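Local coordinates for cyclic nucleotide-binding protein (Brucella abortus biovar 1, PDB 5D1I), which is of unknown function but adopts a cyclic nucleotide-binding domain fold and may act as a DNA-binding transcription factor, at residues L44-E53 with I68-R78; Q55-I63 with V113-F121. All coordinates share one frame; numbering follows the deposited sequence.

Contact 1. Residues L44-E53 with I68-R78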
loop_
_atom_site.group_PDB
_atom_site.type_symbol
_atom_site.label_atom_id
_atom_site.label_comp_id
_atom_site.label_asym_id
_atom_site.label_seq_id
_atom_site.Cartn_x
_atom_site.Cartn_y
_atom_site.Cartn_z
ATOM N N LEU A 44 16.943 6.040 -10.051
ATOM C CA LEU A 44 17.453 7.087 -9.179
ATOM C C LEU A 44 18.861 6.766 -8.713
ATOM O O LEU A 44 19.090 5.732 -8.087
ATOM C CB LEU A 44 16.542 7.269 -7.961
ATOM C CG LEU A 44 15.037 7.368 -8.215
ATOM C CD1 LEU A 44 14.282 7.430 -6.901
ATOM C CD2 LEU A 44 14.710 8.574 -9.082
ATOM N N ARG A 45 19.804 7.651 -9.016
ATOM C CA ARG A 45 21.161 7.490 -8.516
ATOM C C ARG A 45 21.193 7.714 -7.008
ATOM O O ARG A 45 20.311 8.362 -6.452
ATOM C CB ARG A 45 22.118 8.459 -9.217
ATOM C CG ARG A 45 22.223 8.243 -10.720
ATOM C CD ARG A 45 23.184 9.231 -11.368
ATOM N NE ARG A 45 23.210 9.091 -12.822
ATOM C CZ ARG A 45 24.016 8.264 -13.480
ATOM N NH1 ARG A 45 24.870 7.495 -12.816
ATOM N NH2 ARG A 45 23.968 8.202 -14.805
ATOM N N ALA A 46 22.206 7.165 -6.351
ATOM C CA ALA A 46 22.400 7.399 -4.925
ATOM C C ALA A 46 22.526 8.893 -4.649
ATOM O O ALA A 46 23.244 9.608 -5.350
ATOM C CB ALA A 46 23.631 6.657 -4.424
ATOM N N GLY A 47 21.806 9.368 -3.639
ATOM C CA GLY A 47 21.850 10.773 -3.285
ATOM C C GLY A 47 20.818 11.625 -3.999
ATOM O O GLY A 47 20.656 12.798 -3.671
ATOM N N ARG A 48 20.113 11.052 -4.971
ATOM C CA ARG A 48 19.077 11.812 -5.666
ATOM C C ARG A 48 17.826 11.976 -4.817
ATOM O O ARG A 48 17.334 11.025 -4.205
ATOM C CB ARG A 48 18.684 11.162 -6.992
ATOM C CG ARG A 48 17.502 11.880 -7.640
ATOM C CD ARG A 48 17.115 11.313 -8.980
ATOM N NE ARG A 48 16.076 12.114 -9.619
ATOM C CZ ARG A 48 15.636 11.915 -10.856
ATOM N NH1 ARG A 48 16.149 10.939 -11.591
ATOM N NH2 ARG A 48 14.687 12.691 -11.358
ATOM N N GLU A 49 17.302 13.193 -4.794
ATOM C CA GLU A 49 16.031 13.433 -4.140
ATOM C C GLU A 49 14.901 13.358 -5.139
ATOM O O GLU A 49 14.977 13.913 -6.238
ATOM C CB GLU A 49 16.031 14.780 -3.442
ATOM C CG GLU A 49 16.973 14.828 -2.271
ATOM C CD GLU A 49 16.858 16.115 -1.507
ATOM O OE1 GLU A 49 15.773 16.380 -0.948
ATOM O OE2 GLU A 49 17.855 16.860 -1.471
ATOM N N LEU A 50 13.853 12.651 -4.740
ATOM C CA LEU A 50 12.667 12.472 -5.555
ATOM C C LEU A 50 11.823 13.741 -5.529
ATOM O O LEU A 50 11.299 14.179 -6.552
ATOM C CB LEU A 50 11.866 11.277 -5.038
ATOM C CG LEU A 50 11.129 10.400 -6.044
ATOM C CD1 LEU A 50 11.952 10.228 -7.308
ATOM C CD2 LEU A 50 10.830 9.058 -5.402
ATOM N N PHE A 51 11.713 14.331 -4.345
ATOM C CA PHE A 51 10.880 15.508 -4.142
ATOM C C PHE A 51 11.242 16.217 -2.845
ATOM O O PHE A 51 11.908 15.644 -1.984
ATOM C CB PHE A 51 9.400 15.115 -4.122
ATOM C CG PHE A 51 9.097 13.937 -3.234
ATOM C CD1 PHE A 51 9.142 14.052 -1.854
ATOM C CD2 PHE A 51 8.757 12.713 -3.784
ATOM C CE1 PHE A 51 8.856 12.978 -1.046
ATOM C CE2 PHE A 51 8.473 11.635 -2.978
ATOM C CZ PHE A 51 8.522 11.763 -1.609
ATOM N N ARG A 52 10.783 17.455 -2.698
ATOM C CA ARG A 52 11.005 18.192 -1.462
ATOM C C ARG A 52 9.783 18.095 -0.557
ATOM O O ARG A 52 8.651 18.078 -1.030
ATOM C CB ARG A 52 11.340 19.657 -1.760
ATOM C CG ARG A 52 11.607 20.506 -0.523
ATOM C CD ARG A 52 12.851 21.371 -0.697
ATOM N NE ARG A 52 13.169 22.128 0.512
ATOM C CZ ARG A 52 13.270 23.454 0.564
ATOM N NH1 ARG A 52 13.091 24.182 -0.531
ATOM N NH2 ARG A 52 13.564 24.054 1.711
ATOM N N GLU A 53 10.027 18.005 0.745
ATOM C CA GLU A 53 8.971 18.052 1.745
ATOM C C GLU A 53 8.109 19.302 1.565
ATOM O O GLU A 53 8.630 20.407 1.435
ATOM C CB GLU A 53 9.589 18.027 3.141
ATOM C CG GLU A 53 8.606 17.970 4.287
ATOM C CD GLU A 53 9.309 17.821 5.622
ATOM O OE1 GLU A 53 8.938 16.919 6.401
ATOM O OE2 GLU A 53 10.245 18.602 5.888
ATOM N N ILE A 68 15.354 4.021 -0.013
ATOM C CA ILE A 68 15.104 5.445 0.085
ATOM C C ILE A 68 14.945 5.831 1.550
ATOM O O ILE A 68 14.189 5.198 2.284
ATOM C CB ILE A 68 13.842 5.845 -0.705
ATOM C CG1 ILE A 68 14.133 5.850 -2.207
ATOM C CG2 ILE A 68 13.320 7.204 -0.255
ATOM C CD1 ILE A 68 12.898 6.051 -3.063
ATOM N N THR A 69 15.675 6.854 1.979
ATOM C CA THR A 69 15.507 7.383 3.325
ATOM C C THR A 69 14.474 8.504 3.342
ATOM O O THR A 69 14.579 9.468 2.579
ATOM C CB THR A 69 16.838 7.901 3.892
ATOM O OG1 THR A 69 17.714 6.795 4.114
ATOM C CG2 THR A 69 16.615 8.626 5.207
ATOM N N LEU A 70 13.468 8.359 4.200
ATOM C CA LEU A 70 12.476 9.403 4.420
ATOM C C LEU A 70 12.944 10.301 5.551
ATOM O O LEU A 70 13.445 9.815 6.562
ATOM C CB LEU A 70 11.112 8.803 4.758
ATOM C CG LEU A 70 10.542 7.763 3.795
ATOM C CD1 LEU A 70 9.157 7.331 4.256
ATOM C CD2 LEU A 70 10.488 8.315 2.378
ATOM N N PHE A 71 12.781 11.609 5.394
ATOM C CA PHE A 71 13.285 12.534 6.400
ATOM C C PHE A 71 12.428 13.787 6.531
ATOM O O PHE A 71 11.619 14.094 5.656
ATOM C CB PHE A 71 14.736 12.925 6.081
ATOM C CG PHE A 71 14.919 13.563 4.725
ATOM C CD1 PHE A 71 14.755 14.931 4.556
ATOM C CD2 PHE A 71 15.271 12.799 3.626
ATOM C CE1 PHE A 71 14.930 15.519 3.312
ATOM C CE2 PHE A 71 15.444 13.380 2.382
ATOM C CZ PHE A 71 15.276 14.739 2.225
ATOM N N HIS A 72 12.608 14.498 7.639
ATOM C CA HIS A 72 11.982 15.799 7.830
ATOM C C HIS A 72 13.041 16.886 7.764
ATOM O O HIS A 72 14.150 16.700 8.258
ATOM C CB HIS A 72 11.241 15.867 9.168
ATOM C CG HIS A 72 9.926 15.151 9.167
ATOM N ND1 HIS A 72 8.935 15.420 8.247
ATOM C CD2 HIS A 72 9.435 14.183 9.975
ATOM C CE1 HIS A 72 7.893 14.644 8.485
ATOM N NE2 HIS A 72 8.171 13.882 9.528
ATOM N N GLU A 73 12.703 18.014 7.152
ATOM C CA GLU A 73 13.627 19.139 7.085
ATOM C C GLU A 73 13.596 19.909 8.405
ATOM O O GLU A 73 12.618 20.592 8.710
ATOM C CB GLU A 73 13.276 20.057 5.913
ATOM C CG GLU A 73 14.485 20.625 5.183
ATOM C CD GLU A 73 15.069 19.663 4.164
ATOM O OE1 GLU A 73 14.299 19.111 3.346
ATOM O OE2 GLU A 73 16.302 19.463 4.180
ATOM N N GLY A 74 14.664 19.788 9.186
ATOM C CA GLY A 74 14.718 20.391 10.507
ATOM C C GLY A 74 15.379 21.757 10.533
ATOM O O GLY A 74 15.789 22.280 9.498
ATOM N N ASP A 75 15.483 22.333 11.727
ATOM C CA ASP A 75 16.049 23.668 11.893
ATOM C C ASP A 75 17.500 23.737 11.440
ATOM O O ASP A 75 17.944 24.756 10.911
ATOM C CB ASP A 75 15.945 24.116 13.353
ATOM C CG ASP A 75 14.515 24.376 13.783
ATOM O OD1 ASP A 75 13.710 24.826 12.940
ATOM O OD2 ASP A 75 14.194 24.128 14.965
ATOM N N GLU A 76 18.239 22.652 11.648
ATOM C CA GLU A 76 19.658 22.631 11.308
ATOM C C GLU A 76 20.010 21.516 10.325
ATOM O O GLU A 76 21.148 21.043 10.298
ATOM C CB GLU A 76 20.500 22.494 12.576
ATOM C CG GLU A 76 20.052 23.399 13.709
ATOM C CD GLU A 76 20.757 23.086 15.009
ATOM O OE1 GLU A 76 20.483 22.013 15.587
ATOM O OE2 GLU A 76 21.582 23.911 15.454
ATOM N N GLY A 77 19.031 21.106 9.520
ATOM C CA GLY A 77 19.260 20.123 8.478
ATOM C C GLY A 77 18.250 18.992 8.483
ATOM O O GLY A 77 17.301 18.998 9.264
ATOM N N ARG A 78 18.458 18.020 7.599
ATOM C CA ARG A 78 17.616 16.831 7.542
ATOM C C ARG A 78 17.578 16.073 8.864
ATOM O O ARG A 78 18.584 15.971 9.563
ATOM C CB ARG A 78 18.105 15.882 6.452
ATOM C CG ARG A 78 17.956 16.376 5.033
ATOM C CD ARG A 78 18.478 15.307 4.100
ATOM N NE ARG A 78 18.418 15.678 2.693
ATOM C CZ ARG A 78 19.081 15.032 1.742
ATOM N NH1 ARG A 78 19.855 14.002 2.062
ATOM N NH2 ARG A 78 18.986 15.418 0.478
HETATM O O HOH W 1 21.106 14.317 -1.366
HETATM O O HOH W 2 17.164 17.539 1.508
HETATM O O HOH W 3 12.646 17.766 1.310
#

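Contact 2. Residues Q55-I63 with V113-F121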
loop_
_atom_site.group_PDB
_atom_site.type_symbol
_atom_site.label_atom_id
_atom_site.label_comp_id
_atom_site.label_asym_id
_atom_site.label_seq_id
_atom_site.Cartn_x
_atom_site.Cartn_y
_atom_site.Cartn_z
ATOM N N GLN A 55 6.268 19.965 -0.976
ATOM C CA GLN A 55 6.069 20.225 -2.398
ATOM C C GLN A 55 4.724 19.666 -2.849
ATOM O O GLN A 55 4.266 18.649 -2.329
ATOM C CB GLN A 55 7.213 19.609 -3.208
ATOM C CG GLN A 55 7.157 19.816 -4.708
ATOM C CD GLN A 55 8.316 19.134 -5.412
ATOM O OE1 GLN A 55 9.293 18.739 -4.776
ATOM N NE2 GLN A 55 8.210 18.984 -6.728
ATOM N N SER A 56 4.089 20.334 -3.806
ATOM C CA SER A 56 2.825 19.847 -4.343
ATOM C C SER A 56 3.033 18.477 -4.984
ATOM O O SER A 56 4.052 18.232 -5.632
ATOM C CB SER A 56 2.246 20.838 -5.354
ATOM O OG SER A 56 0.886 20.545 -5.615
ATOM N N ALA A 57 2.071 17.581 -4.788
ATOM C CA ALA A 57 2.221 16.193 -5.215
ATOM C C ALA A 57 1.097 15.758 -6.151
ATOM O O ALA A 57 -0.077 15.865 -5.807
ATOM C CB ALA A 57 2.273 15.285 -4.006
ATOM N N ASP A 58 1.463 15.259 -7.330
ATOM C CA ASP A 58 0.474 14.836 -8.320
ATOM C C ASP A 58 0.725 13.410 -8.794
ATOM O O ASP A 58 0.172 12.972 -9.805
ATOM C CB ASP A 58 0.467 15.790 -9.520
ATOM C CG ASP A 58 1.813 15.868 -10.228
ATOM O OD1 ASP A 58 2.730 15.088 -9.892
ATOM O OD2 ASP A 58 1.953 16.713 -11.137
ATOM N N CYS A 59 1.569 12.689 -8.068
ATOM C CA CYS A 59 1.916 11.334 -8.468
ATOM C C CYS A 59 2.445 10.537 -7.297
ATOM O O CYS A 59 2.895 11.102 -6.300
ATOM C CB CYS A 59 2.954 11.352 -9.589
ATOM S SG CYS A 59 4.571 11.976 -9.075
ATOM N N ALA A 60 2.395 9.217 -7.436
ATOM C CA ALA A 60 2.916 8.311 -6.429
ATOM C C ALA A 60 4.096 7.538 -6.988
ATOM O O ALA A 60 4.171 7.279 -8.191
ATOM C CB ALA A 60 1.829 7.354 -5.952
ATOM N N TYR A 61 5.018 7.181 -6.105
ATOM C CA TYR A 61 6.177 6.384 -6.473
ATOM C C TYR A 61 6.145 5.065 -5.724
ATOM O O TYR A 61 5.955 5.043 -4.511
ATOM C CB TYR A 61 7.478 7.124 -6.153
ATOM C CG TYR A 61 7.646 8.446 -6.866
ATOM C CD1 TYR A 61 8.258 8.509 -8.111
ATOM C CD2 TYR A 61 7.210 9.633 -6.289
ATOM C CE1 TYR A 61 8.419 9.710 -8.770
ATOM C CE2 TYR A 61 7.371 10.844 -6.942
ATOM C CZ TYR A 61 7.975 10.873 -8.182
ATOM O OH TYR A 61 8.144 12.069 -8.842
ATOM N N ILE A 62 6.341 3.966 -6.442
ATOM C CA ILE A 62 6.440 2.665 -5.803
ATOM C C ILE A 62 7.845 2.137 -6.022
ATOM O O ILE A 62 8.331 2.106 -7.152
ATOM C CB ILE A 62 5.403 1.656 -6.352
ATOM C CG1 ILE A 62 3.973 2.139 -6.081
ATOM C CG2 ILE A 62 5.607 0.293 -5.728
ATOM C CD1 ILE A 62 3.396 3.030 -7.163
ATOM N N ILE A 63 8.504 1.745 -4.938
ATOM C CA ILE A 63 9.866 1.231 -5.028
ATOM C C ILE A 63 9.875 -0.203 -5.533
ATOM O O ILE A 63 9.156 -1.054 -5.013
ATOM C CB ILE A 63 10.586 1.286 -3.672
ATOM C CG1 ILE A 63 10.633 2.719 -3.148
ATOM C CG2 ILE A 63 12.000 0.723 -3.793
ATOM C CD1 ILE A 63 11.283 2.841 -1.783
ATOM N N VAL A 113 12.157 3.039 -9.264
ATOM C CA VAL A 113 10.792 3.277 -8.826
ATOM C C VAL A 113 9.823 3.296 -10.000
ATOM O O VAL A 113 10.198 3.580 -11.137
ATOM C CB VAL A 113 10.660 4.607 -8.054
ATOM C CG1 VAL A 113 11.493 4.578 -6.777
ATOM C CG2 VAL A 113 11.060 5.781 -8.936
ATOM N N ILE A 114 8.573 2.979 -9.701
ATOM C CA ILE A 114 7.481 3.095 -10.650
ATOM C C ILE A 114 6.697 4.358 -10.321
ATOM O O ILE A 114 6.224 4.510 -9.197
ATOM C CB ILE A 114 6.557 1.867 -10.587
ATOM C CG1 ILE A 114 7.235 0.654 -11.223
ATOM C CG2 ILE A 114 5.232 2.160 -11.254
ATOM C CD1 ILE A 114 6.489 -0.642 -10.998
ATOM N N ARG A 115 6.575 5.273 -11.279
ATOM C CA ARG A 115 5.827 6.501 -11.039
ATOM C C ARG A 115 4.425 6.426 -11.624
ATOM O O ARG A 115 4.251 6.218 -12.823
ATOM C CB ARG A 115 6.554 7.714 -11.617
ATOM C CG ARG A 115 5.888 9.037 -11.265
ATOM C CD ARG A 115 6.515 10.209 -12.019
ATOM N NE ARG A 115 6.076 10.258 -13.408
ATOM C CZ ARG A 115 5.062 10.998 -13.846
ATOM N NH1 ARG A 115 4.386 11.768 -13.002
ATOM N NH2 ARG A 115 4.726 10.977 -15.128
ATOM N N ILE A 116 3.429 6.601 -10.766
ATOM C CA ILE A 116 2.041 6.593 -11.198
ATOM C C ILE A 116 1.490 8.000 -11.125
ATOM O O ILE A 116 1.355 8.558 -10.037
ATOM C CB ILE A 116 1.166 5.668 -10.329
ATOM C CG1 ILE A 116 1.785 4.277 -10.217
ATOM C CG2 ILE A 116 -0.248 5.586 -10.900
ATOM C CD1 ILE A 116 1.757 3.505 -11.501
ATOM N N SER A 117 1.183 8.586 -12.276
ATOM C CA SER A 117 0.566 9.902 -12.284
ATOM C C SER A 117 -0.899 9.809 -11.885
ATOM O O SER A 117 -1.549 8.775 -12.065
ATOM C CB SER A 117 0.691 10.551 -13.661
ATOM O OG SER A 117 -0.055 9.827 -14.621
ATOM N N ARG A 118 -1.416 10.899 -11.339
ATOM C CA ARG A 118 -2.833 10.988 -11.040
ATOM C C ARG A 118 -3.654 10.760 -12.311
ATOM O O ARG A 118 -4.651 10.033 -12.294
ATOM C CB ARG A 118 -3.151 12.349 -10.417
ATOM C CG ARG A 118 -4.552 12.481 -9.869
ATOM C CD ARG A 118 -4.582 13.457 -8.705
ATOM N NE ARG A 118 -3.859 14.690 -8.994
ATOM C CZ ARG A 118 -3.404 15.523 -8.062
ATOM N NH1 ARG A 118 -3.586 15.250 -6.776
ATOM N NH2 ARG A 118 -2.762 16.627 -8.417
ATOM N N SER A 119 -3.213 11.351 -13.417
ATOM C CA SER A 119 -3.947 11.256 -14.679
ATOM C C SER A 119 -4.073 9.816 -15.192
ATOM O O SER A 119 -5.127 9.426 -15.696
ATOM C CB SER A 119 -3.287 12.131 -15.747
ATOM O OG SER A 119 -2.053 11.581 -16.168
ATOM N N ILE A 120 -3.008 9.030 -15.063
ATOM C CA ILE A 120 -3.047 7.635 -15.487
ATOM C C ILE A 120 -4.041 6.865 -14.637
ATOM O O ILE A 120 -4.889 6.141 -15.157
ATOM C CB ILE A 120 -1.658 6.964 -15.403
ATOM C CG1 ILE A 120 -0.800 7.376 -16.597
ATOM C CG2 ILE A 120 -1.789 5.447 -15.391
ATOM C CD1 ILE A 120 -1.332 6.876 -17.924
ATOM N N PHE A 121 -3.931 7.033 -13.322
ATOM C CA PHE A 121 -4.842 6.398 -12.382
ATOM C C PHE A 121 -6.291 6.721 -12.722
ATOM O O PHE A 121 -7.147 5.835 -12.744
ATOM C CB PHE A 121 -4.514 6.840 -10.955
ATOM C CG PHE A 121 -5.429 6.265 -9.914
ATOM C CD1 PHE A 121 -5.385 4.918 -9.601
ATOM C CD2 PHE A 121 -6.320 7.078 -9.233
ATOM C CE1 PHE A 121 -6.224 4.384 -8.634
ATOM C CE2 PHE A 121 -7.160 6.550 -8.264
ATOM C CZ PHE A 121 -7.109 5.199 -7.966
HETATM O O HOH W 4 -2.220 17.683 -5.117
#

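Contact 1. Residues L44-E53 with I68-R78
Glu49 reaches over to Arg78 and Phe71, while Glu53 grips the strand at His72 and Glu73. From CB, the Glu49 chain swings beside its own backbone N (chi1 -67°) and then runs out extended. Its CG already lies 3.5 Å from Arg78 NH2, and CD follows along the same nitrogen. At the tip the two oxygens part company. Glu49 OE2 forms a salt bridge with Arg78 NH2 at 2.7 Å, at the edge of the guanidinium; the hydrogen bond within it is bent (131°) and weak, and the carboxylate and guanidinium planes stand almost perpendicular. Glu49 OE1 instead meets the edge of the Phe71 ring, 3.6 Å from CZ. Arg78 is itself laid over this ring, with CD 3.6 Å above its centre, and a water joins Arg78 NH2 to Gly47 O.

The segments are not direct neighbours in a sheet: strand 104-107 runs between strands 49-51 and 68-74 in this part of the beta barrel of the cyclic nucleotide-binding domain, and strand 68-74 leads through a type I turn, Gly74 to Gly77, into strand 77-84. Each direct contact therefore involves at least one side chain, with waters bridging to backbone atoms.

Farther along, the extended Glu53 chain splits its carboxylate between two donors. Glu53 OE2 accepts a nearly straight bond from Glu73 N (2.8 Å) on its syn side but tilted out of the carboxylate plane. Glu53 OE1 takes the N-H of His72 ND1 at the ring edge, with ring and carboxylate only 20° from coplanar; the measured 2.4 Å is very short, so the exact length is doubtful. Another water links Glu53 N to Glu73 OE1. Toward the barrel interior, Ile68 CD1 lies 4.3 Å from both Leu44 CD1 and Leu50 CD2.

Contact 2. Residues Q55-I63 with V113-F121
The Arg118 guanidinium lies with one face against the backbone of Asp58, whose CA sits 3.7 Å above the plane toward the rim; at its edge, in plane, a water bridges NH1 to Ala57 O. Arg115 presents the edge of its guanidinium to Cys59 SG, in plane, while its aliphatic part runs alongside Tyr61 in the same direction, CG reaching the ring obliquely at CE1 (3.6 Å). A bend at chi3 (77°) turns the head away from the ring, and NE pairs with Glu40. Val113 CG2 also touches the Tyr61 ring obliquely, at CD1 (4.0 Å). On the other face of the sheet, Ile62 CD1 packs on Ile116 CG1 at 3.7 Å, and helix 11-18 covers Ile62. Between the faces, Ala60 with Ile116 and Ile62 with Ile114 form the hydrogen-bonded pairs, each closed by two bonds such as Ile114 N to Ile62 O (2.7 Å). Arg118 N extends the ladder by one bond to Asp58 O (3.0 Å), just where Ser117, at the N-cap position, opens helix 118-124. A last barrel strand that pairs antiparallel and then runs into a helix is typical of cyclic nucleotide-binding domains.

Contact 2 lies near the middle of the chain and is mostly buried, whereas contact 1, its centre about 17 Å away, lies farther out and is only partly buried. Their chemistry follows: residues 55-63 and 113-121 are joined by a backbone ladder and apolar packing, while residues 44-53 and 68-78 meet mainly through carboxylates, charged or polar partners and bridging water. The segments alternate along the chain, strand 56-63 coming between strands 49-51 and 68-74, and the two contacts meet in a shared apolar core. There Leu50 CD2 touches Tyr61 CG at 3.6 Å, and Ile68 CD1 meets Ile63 CD1 at 3.8 Å. Leu44 and Phe51 of contact 1 likewise pack on Val113 and Tyr61.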